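Local atomic coordinates of leucine aminopeptidase 1 (Caenorhabditis elegans, PDB entry 2HC9), a protein that is a zinc-dependent aminopeptidase that removes N-terminal amino acids, preferably leucine, from peptides and probably serves in digestion. Residues R129-F134 and L144-D149; H73-P78 and Y94-P99; F405-F410 and I445-G450. The protein carries 1 engineered substitution. All coordinates share one frame; numbering follows the deposited sequence. Where two conformers were deposited one is given.

Contact 1: R129-F134 and L144-D149; sequences RTFCKF and LNVNID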
# COMPACT_ATOMS: atom_id res chain seq x y z
N ARG A 129 2.39 -32.50 -22.07
CA ARG A 129 2.44 -31.53 -20.93
C ARG A 129 1.35 -31.82 -19.89
O ARG A 129 1.47 -31.39 -18.74
CB ARG A 129 2.24 -30.05 -21.38
CG ARG A 129 3.12 -29.53 -22.52
CD ARG A 129 2.74 -28.08 -22.97
NE ARG A 129 3.26 -27.73 -24.31
CZ ARG A 129 4.56 -27.52 -24.56
NH1 ARG A 129 4.97 -27.21 -25.80
NH2 ARG A 129 5.46 -27.62 -23.58
N THR A 130 0.26 -32.48 -20.30
CA THR A 130 -0.87 -32.68 -19.40
C THR A 130 -0.68 -33.91 -18.51
O THR A 130 -1.51 -34.17 -17.65
CB THR A 130 -2.21 -32.85 -20.15
OG1 THR A 130 -2.20 -34.10 -20.87
CG2 THR A 130 -2.50 -31.63 -21.09
N PHE A 131 0.39 -34.68 -18.75
CA PHE A 131 0.71 -35.83 -17.90
C PHE A 131 1.74 -35.46 -16.85
O PHE A 131 2.95 -35.66 -17.04
CB PHE A 131 1.07 -37.07 -18.74
CG PHE A 131 -0.14 -37.65 -19.44
CD1 PHE A 131 -1.04 -38.43 -18.73
CD2 PHE A 131 -0.45 -37.28 -20.73
CE1 PHE A 131 -2.21 -38.90 -19.34
CE2 PHE A 131 -1.61 -37.74 -21.35
CZ PHE A 131 -2.48 -38.55 -20.66
N CYS A 132 1.26 -34.82 -15.78
CA CYS A 132 2.17 -34.22 -14.80
C CYS A 132 2.79 -35.33 -13.97
O CYS A 132 2.08 -36.08 -13.29
CB CYS A 132 1.40 -33.23 -13.90
SG CYS A 132 0.48 -32.00 -14.84
N LYS A 133 4.11 -35.43 -14.00
CA LYS A 133 4.81 -36.48 -13.25
C LYS A 133 4.68 -36.26 -11.75
O LYS A 133 4.53 -37.22 -10.99
CB LYS A 133 6.30 -36.53 -13.63
CG LYS A 133 6.53 -37.07 -15.03
CD LYS A 133 8.01 -37.37 -15.26
CE LYS A 133 8.21 -38.06 -16.62
NZ LYS A 133 9.58 -38.69 -16.63
N PHE A 134 4.76 -35.01 -11.31
CA PHE A 134 5.02 -34.78 -9.90
C PHE A 134 3.76 -34.73 -9.03
O PHE A 134 2.87 -33.92 -9.26
CB PHE A 134 5.87 -33.52 -9.66
CG PHE A 134 6.34 -33.42 -8.24
CD1 PHE A 134 7.46 -34.15 -7.82
CD2 PHE A 134 5.63 -32.68 -7.31
CE1 PHE A 134 7.88 -34.10 -6.48
CE2 PHE A 134 6.04 -32.65 -5.95
CZ PHE A 134 7.17 -33.35 -5.58
N LEU A 144 -0.37 -44.54 -15.52
CA LEU A 144 -1.12 -44.89 -16.71
C LEU A 144 -0.17 -45.25 -17.81
O LEU A 144 0.98 -44.81 -17.84
CB LEU A 144 -1.97 -43.69 -17.18
CG LEU A 144 -3.00 -43.15 -16.18
CD1 LEU A 144 -3.62 -41.88 -16.70
CD2 LEU A 144 -4.08 -44.14 -15.93
N ASN A 145 -0.66 -46.05 -18.74
CA ASN A 145 0.05 -46.33 -19.95
C ASN A 145 -0.56 -45.45 -21.03
O ASN A 145 -1.74 -45.62 -21.39
CB ASN A 145 -0.09 -47.83 -20.28
CG ASN A 145 0.27 -48.17 -21.71
OD1 ASN A 145 1.36 -47.88 -22.18
ND2 ASN A 145 -0.66 -48.81 -22.41
N VAL A 146 0.21 -44.47 -21.52
CA VAL A 146 -0.30 -43.54 -22.54
C VAL A 146 0.30 -43.87 -23.91
O VAL A 146 1.52 -44.00 -24.05
CB VAL A 146 -0.02 -42.07 -22.17
CG1 VAL A 146 -0.52 -41.11 -23.26
CG2 VAL A 146 -0.62 -41.74 -20.79
N ASN A 147 -0.57 -44.04 -24.90
CA ASN A 147 -0.13 -44.15 -26.30
C ASN A 147 -0.72 -42.98 -27.09
O ASN A 147 -1.94 -42.83 -27.18
CB ASN A 147 -0.61 -45.46 -26.92
CG ASN A 147 0.19 -46.65 -26.42
OD1 ASN A 147 1.34 -46.87 -26.82
ND2 ASN A 147 -0.41 -47.41 -25.53
N ILE A 148 0.16 -42.14 -27.64
CA ILE A 148 -0.23 -41.12 -28.61
C ILE A 148 0.02 -41.65 -30.01
O ILE A 148 1.16 -41.71 -30.50
CB ILE A 148 0.54 -39.77 -28.39
CG1 ILE A 148 0.46 -39.35 -26.89
CG2 ILE A 148 0.01 -38.69 -29.36
CD1 ILE A 148 1.34 -38.18 -26.52
N ASP A 149 -1.07 -42.04 -30.66
CA ASP A 149 -1.04 -42.57 -32.03
C ASP A 149 -1.31 -41.48 -33.05
O ASP A 149 -2.41 -40.94 -33.16
CB ASP A 149 -2.06 -43.72 -32.17
CG ASP A 149 -1.63 -44.97 -31.39
OD1 ASP A 149 -0.53 -44.98 -30.79
OD2 ASP A 149 -2.41 -45.94 -31.39

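Contact 2: H73-P78 and Y94-P99; sequences HLITVP and YKELKP. With SO4 (sulfate ion), chain E.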
# COMPACT_ATOMS: atom_id res chain seq x y z
N HIS A 73 -13.38 -38.65 -24.95
CA HIS A 73 -13.53 -37.24 -25.36
C HIS A 73 -13.09 -37.05 -26.81
O HIS A 73 -12.14 -37.70 -27.25
CB HIS A 73 -12.66 -36.35 -24.47
CG HIS A 73 -13.07 -36.34 -23.04
ND1 HIS A 73 -12.60 -37.26 -22.12
CD2 HIS A 73 -13.91 -35.52 -22.36
CE1 HIS A 73 -13.13 -37.00 -20.94
NE2 HIS A 73 -13.93 -35.95 -21.06
N LEU A 74 -13.73 -36.12 -27.51
CA LEU A 74 -13.20 -35.57 -28.76
C LEU A 74 -12.79 -34.12 -28.51
O LEU A 74 -13.57 -33.32 -27.99
CB LEU A 74 -14.29 -35.60 -29.85
CG LEU A 74 -14.01 -34.90 -31.19
CD1 LEU A 74 -12.94 -35.64 -31.98
CD2 LEU A 74 -15.26 -34.81 -32.03
N ILE A 75 -11.56 -33.78 -28.89
CA ILE A 75 -11.06 -32.41 -28.82
C ILE A 75 -10.93 -31.86 -30.25
O ILE A 75 -10.17 -32.38 -31.07
CB ILE A 75 -9.70 -32.34 -28.07
CG1 ILE A 75 -9.91 -32.67 -26.59
CG2 ILE A 75 -9.05 -30.94 -28.24
CD1 ILE A 75 -8.57 -32.74 -25.78
N THR A 76 -11.72 -30.83 -30.54
CA THR A 76 -11.63 -30.14 -31.81
C THR A 76 -10.74 -28.90 -31.68
O THR A 76 -10.97 -28.03 -30.84
CB THR A 76 -13.04 -29.76 -32.33
OG1 THR A 76 -13.84 -30.96 -32.43
CG2 THR A 76 -12.96 -29.09 -33.70
N VAL A 77 -9.73 -28.84 -32.53
CA VAL A 77 -8.75 -27.76 -32.56
C VAL A 77 -9.19 -26.79 -33.66
O VAL A 77 -9.56 -27.22 -34.75
CB VAL A 77 -7.34 -28.33 -32.91
CG1 VAL A 77 -6.25 -27.23 -32.95
CG2 VAL A 77 -6.95 -29.41 -31.90
N PRO A 78 -9.14 -25.46 -33.40
CA PRO A 78 -9.51 -24.54 -34.48
C PRO A 78 -8.55 -24.57 -35.66
O PRO A 78 -7.35 -24.84 -35.51
CB PRO A 78 -9.53 -23.16 -33.81
CG PRO A 78 -8.86 -23.31 -32.50
CD PRO A 78 -8.75 -24.78 -32.15
N TYR A 94 -3.98 -28.13 -25.21
CA TYR A 94 -3.71 -28.05 -23.78
C TYR A 94 -4.91 -27.51 -23.01
O TYR A 94 -5.28 -28.07 -21.99
CB TYR A 94 -2.49 -27.19 -23.52
CG TYR A 94 -2.05 -27.19 -22.06
CD1 TYR A 94 -1.17 -28.16 -21.59
CD2 TYR A 94 -2.52 -26.23 -21.16
CE1 TYR A 94 -0.72 -28.15 -20.26
CE2 TYR A 94 -2.10 -26.23 -19.81
CZ TYR A 94 -1.20 -27.18 -19.37
OH TYR A 94 -0.76 -27.16 -18.06
N LYS A 95 -5.51 -26.43 -23.51
CA LYS A 95 -6.66 -25.83 -22.82
C LYS A 95 -7.82 -26.81 -22.59
O LYS A 95 -8.45 -26.82 -21.53
CB LYS A 95 -7.17 -24.62 -23.64
CG LYS A 95 -8.36 -23.91 -23.00
CD LYS A 95 -8.85 -22.74 -23.80
CE LYS A 95 -9.51 -23.19 -25.09
NZ LYS A 95 -8.66 -22.82 -26.25
N GLU A 96 -8.10 -27.63 -23.60
CA GLU A 96 -9.23 -28.57 -23.54
C GLU A 96 -8.88 -29.85 -22.79
O GLU A 96 -9.74 -30.46 -22.16
CB GLU A 96 -9.71 -28.93 -24.96
CG GLU A 96 -10.24 -27.73 -25.78
CD GLU A 96 -11.40 -26.97 -25.13
OE1 GLU A 96 -12.03 -27.46 -24.18
OE2 GLU A 96 -11.72 -25.86 -25.63
N LEU A 97 -7.62 -30.25 -22.87
CA LEU A 97 -7.19 -31.54 -22.33
C LEU A 97 -6.79 -31.45 -20.84
O LEU A 97 -7.09 -32.35 -20.06
CB LEU A 97 -6.04 -32.11 -23.16
CG LEU A 97 -5.40 -33.45 -22.73
CD1 LEU A 97 -6.43 -34.60 -22.66
CD2 LEU A 97 -4.21 -33.82 -23.64
N LYS A 98 -6.10 -30.38 -20.46
CA LYS A 98 -5.59 -30.27 -19.08
C LYS A 98 -6.65 -30.52 -18.01
O LYS A 98 -6.35 -31.17 -17.01
CB LYS A 98 -4.85 -28.93 -18.87
CG LYS A 98 -4.11 -28.79 -17.55
CD LYS A 98 -2.97 -29.81 -17.45
CE LYS A 98 -2.36 -29.78 -16.05
NZ LYS A 98 -3.21 -30.57 -15.15
N PRO A 99 -7.90 -30.03 -18.20
CA PRO A 99 -8.95 -30.33 -17.22
C PRO A 99 -9.40 -31.77 -17.10
O PRO A 99 -10.02 -32.13 -16.10
CB PRO A 99 -10.15 -29.50 -17.71
CG PRO A 99 -9.54 -28.42 -18.54
CD PRO A 99 -8.43 -29.11 -19.24
S SO4 E . -3.09 -31.88 -11.88
O1 SO4 E . -3.38 -32.64 -13.10
O2 SO4 E . -2.34 -32.71 -10.94
O3 SO4 E . -2.34 -30.68 -12.27
O4 SO4 E . -4.32 -31.47 -11.19

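Contact 3: F405-F410 and I445-G450; sequences FAPDLF and IGFGEG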
# COMPACT_ATOMS: atom_id res chain seq x y z
N PHE A 405 16.18 -4.63 -29.17
CA PHE A 405 17.60 -4.71 -28.88
C PHE A 405 18.23 -3.33 -29.08
O PHE A 405 18.48 -2.91 -30.22
CB PHE A 405 18.29 -5.73 -29.80
CG PHE A 405 19.77 -5.90 -29.51
CD1 PHE A 405 20.20 -6.70 -28.46
CD2 PHE A 405 20.73 -5.22 -30.26
CE1 PHE A 405 21.58 -6.84 -28.17
CE2 PHE A 405 22.10 -5.35 -29.99
CZ PHE A 405 22.52 -6.17 -28.94
N ALA A 406 18.51 -2.65 -27.99
CA ALA A 406 19.08 -1.28 -28.10
C ALA A 406 19.98 -0.93 -26.90
O ALA A 406 19.60 -0.12 -26.07
CB ALA A 406 17.95 -0.25 -28.29
N PRO A 407 21.19 -1.54 -26.82
CA PRO A 407 22.05 -1.24 -25.69
C PRO A 407 22.40 0.26 -25.65
O PRO A 407 22.45 0.84 -24.57
CB PRO A 407 23.29 -2.09 -25.93
CG PRO A 407 22.84 -3.21 -26.88
CD PRO A 407 21.80 -2.53 -27.75
N ASP A 408 22.58 0.88 -26.81
CA ASP A 408 22.85 2.33 -26.83
C ASP A 408 21.76 3.17 -26.17
O ASP A 408 22.06 4.13 -25.44
CB ASP A 408 23.18 2.85 -28.24
CG ASP A 408 22.12 2.48 -29.29
OD1 ASP A 408 21.11 1.79 -28.98
OD2 ASP A 408 22.31 2.89 -30.46
N LEU A 409 20.51 2.82 -26.39
CA LEU A 409 19.39 3.59 -25.82
C LEU A 409 19.11 3.24 -24.36
O LEU A 409 18.70 4.10 -23.60
CB LEU A 409 18.11 3.39 -26.63
CG LEU A 409 18.11 3.95 -28.06
CD1 LEU A 409 16.71 3.65 -28.67
CD2 LEU A 409 18.41 5.47 -28.05
N PHE A 410 19.30 1.97 -23.99
CA PHE A 410 18.74 1.47 -22.73
C PHE A 410 19.77 1.11 -21.65
O PHE A 410 19.42 1.03 -20.48
CB PHE A 410 17.83 0.25 -22.98
CG PHE A 410 16.71 0.49 -23.96
CD1 PHE A 410 16.08 1.74 -24.06
CD2 PHE A 410 16.22 -0.57 -24.73
CE1 PHE A 410 15.01 1.95 -24.95
CE2 PHE A 410 15.14 -0.40 -25.63
CZ PHE A 410 14.53 0.88 -25.74
N ILE A 445 29.40 -9.63 -22.13
CA ILE A 445 29.95 -10.13 -23.41
C ILE A 445 29.80 -9.13 -24.58
O ILE A 445 29.54 -9.52 -25.71
CB ILE A 445 29.34 -11.52 -23.78
CG1 ILE A 445 27.79 -11.47 -23.80
CG2 ILE A 445 29.85 -12.62 -22.81
CD1 ILE A 445 27.19 -12.51 -24.79
N GLY A 446 29.95 -7.83 -24.29
CA GLY A 446 29.90 -6.80 -25.34
C GLY A 446 28.60 -6.83 -26.12
O GLY A 446 28.58 -6.55 -27.32
N PHE A 447 27.52 -7.22 -25.43
CA PHE A 447 26.19 -7.32 -26.03
C PHE A 447 26.15 -8.27 -27.23
O PHE A 447 25.32 -8.11 -28.12
CB PHE A 447 25.60 -5.94 -26.35
CG PHE A 447 25.60 -5.02 -25.16
CD1 PHE A 447 24.69 -5.23 -24.11
CD2 PHE A 447 26.50 -3.96 -25.08
CE1 PHE A 447 24.71 -4.37 -22.96
CE2 PHE A 447 26.53 -3.11 -23.94
CZ PHE A 447 25.63 -3.33 -22.90
N GLY A 448 27.05 -9.26 -27.24
CA GLY A 448 27.05 -10.28 -28.32
C GLY A 448 28.02 -9.96 -29.45
O GLY A 448 28.04 -10.66 -30.46
N GLU A 449 28.79 -8.88 -29.32
CA GLU A 449 29.66 -8.40 -30.43
C GLU A 449 30.52 -9.56 -30.95
O GLU A 449 31.15 -10.29 -30.17
CB GLU A 449 30.58 -7.26 -29.95
CG GLU A 449 31.48 -7.65 -28.77
CD GLU A 449 32.50 -6.58 -28.35
OE1 GLU A 449 32.65 -5.57 -29.07
OE2 GLU A 449 33.14 -6.77 -27.29
N GLY A 450 30.55 -9.73 -32.28
CA GLY A 450 31.36 -10.78 -32.90
C GLY A 450 30.78 -12.19 -32.91
O GLY A 450 31.38 -13.12 -33.46

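Contact 1: R129-F134 and L144-D149
F131, whose ring meets V146 across the contact, gives its carbonyl O to R171 NE of helix 157-178. Two residues on, K133 NZ forms salt bridges with E168 and E172 of the same helix, so polar bonds fix the loop on that side while the ring turns to the sheet. The contact is wholly apolar. V146 CG2 sits over one face of the ring, 3.8 Å from its centroid and 21° off the ring normal, a CH-pi contact displaced toward the rim at F131 CE1, 3.6 Å away. The second methyl, V146 CG1, stands anti to the backbone N (chi1 179°) and reaches F131 CE2 at 4.0 Å, so both branches of the valine meet the ring. L144 CD1 comes in at the ring edge, 4.2 Å from F131 CE1. Beta-branched valine favours the extended backbone, and its two methyls, close to the strand, give the ring a compact surface. V146 also touches V4 of the neighbouring strand 3-8. The loop leads from helix 120-128 into strand 145-151, closing a beta-alpha-beta crossover from strand 108-114 in the macro-type N-terminal domain, with its 1-6-5-2-4-3 sheet.

Contact 2: H73-P78 and Y94-P99
Strand 73-77 passes residues 94-97 of the helix with I75 and E96 the nearest pair, their CA atoms 6.8 Å apart, a spacing bridged mainly by the I75 side chain. I75 supplies the strand's side of the contact through two branches. Its CD1 reaches L97 CB at 3.7 Å, the two side chains crossing at about a right angle, while CG2 lies 3.9 Å from E96 CB. Isoleucine fits here because its branches spread over two successive helix residues. E96 offers only the foot of its side chain: a bend at chi2 (-57°) carries the carboxylate away from the strand, so an acidic residue can flank a greasy patch. L97 lies deeper, and both it and I75 rest on I21 of strand 18-25, the strand beside 72-77 in the sheet. On the side turned from the strand, K98 CB lies over one face of the Y94 ring. Bends at chi2 and chi4 then bring K98 NZ to the sulfate, with a hydrogen bond of 3.0 Å to O3 and a weak one of 2.9 Å to O1. The chemistry thus divides by side: between the two segments the contact is hydrocarbon, with R64 NH1 of strand 63-66 adding a polar tie to E96 O, whereas beyond the helix K98 and R467 form a basic spot that takes up an anion, here probably from the crystallisation liquor.

Contact 3: F405-F410 and I445-G450
In the catalytic domain, the start of the short helix 407-410 packs against the tight turn that joins helix 433-442 to strand 452-457. P407, the first residue of that helix, sets its CB-CG edge on one face of the ring of F447 in the turn. Its CB stands 3.6 Å from the centroid of the F447 ring and only 5° off the normal, a CH-pi contact over the middle of the face, and CG follows at 3.7 Å from F447 CG. Proline is well placed here: a first helical turn does not need its missing N-H, and its puckered ring offers a rigid hydrocarbon surface to an aromatic face. The same proline also lays CD over one face of F405, so it touches two phenylalanine rings with different carbons. F405, its CG anti to the backbone N (chi1 -178°), extends to the turn and meets it with its edge: CZ lies 3.5 Å from F447 O, near the plane of the F405 ring, and 4.0 Å from F447 CB. F447 and G448 occupy the central positions of a type I' turn, closed by the 3.1 Å hydrogen bond from E449 N to G446 O. Glycine suits the second of these positions, where phi reaches 95°. L439 of helix 433-442 touches both P407 and F447, and the F411 ring meets F447 edge-to-face. D408 instead bonds S82 and N85 of the third subunit, so the helix start also faces a subunit boundary. The chemistry is mainly that of dispersion: the C-H groups turned to the F447 ring face and to its carbonyl O probably carry a slight positive charge, which would favour this orientation although conventional hydrogen bonding between the two segments is absent.

How the contacts relate
Contacts 1 and 2 are neighbours in the N-terminal domain, their centres about 15 Å apart, and both reach the same sheet. The loop of contact 1 packs on the helix of contact 2: T130 OG1 lies 3.4 Å from L97 CD2, and C132 SG lies 3.8 Å from K98 CE. R467 ties them further, since it bonds F134 O as well as the sulfate held by K98. Contact 3 belongs to the catalytic domain, on the opposite side of the chain's centre, with its own centre about 42 Å from those of the other two. It alone comes near the active site: the F447 side chain is about 11 Å from that of R338, a predicted catalytic residue.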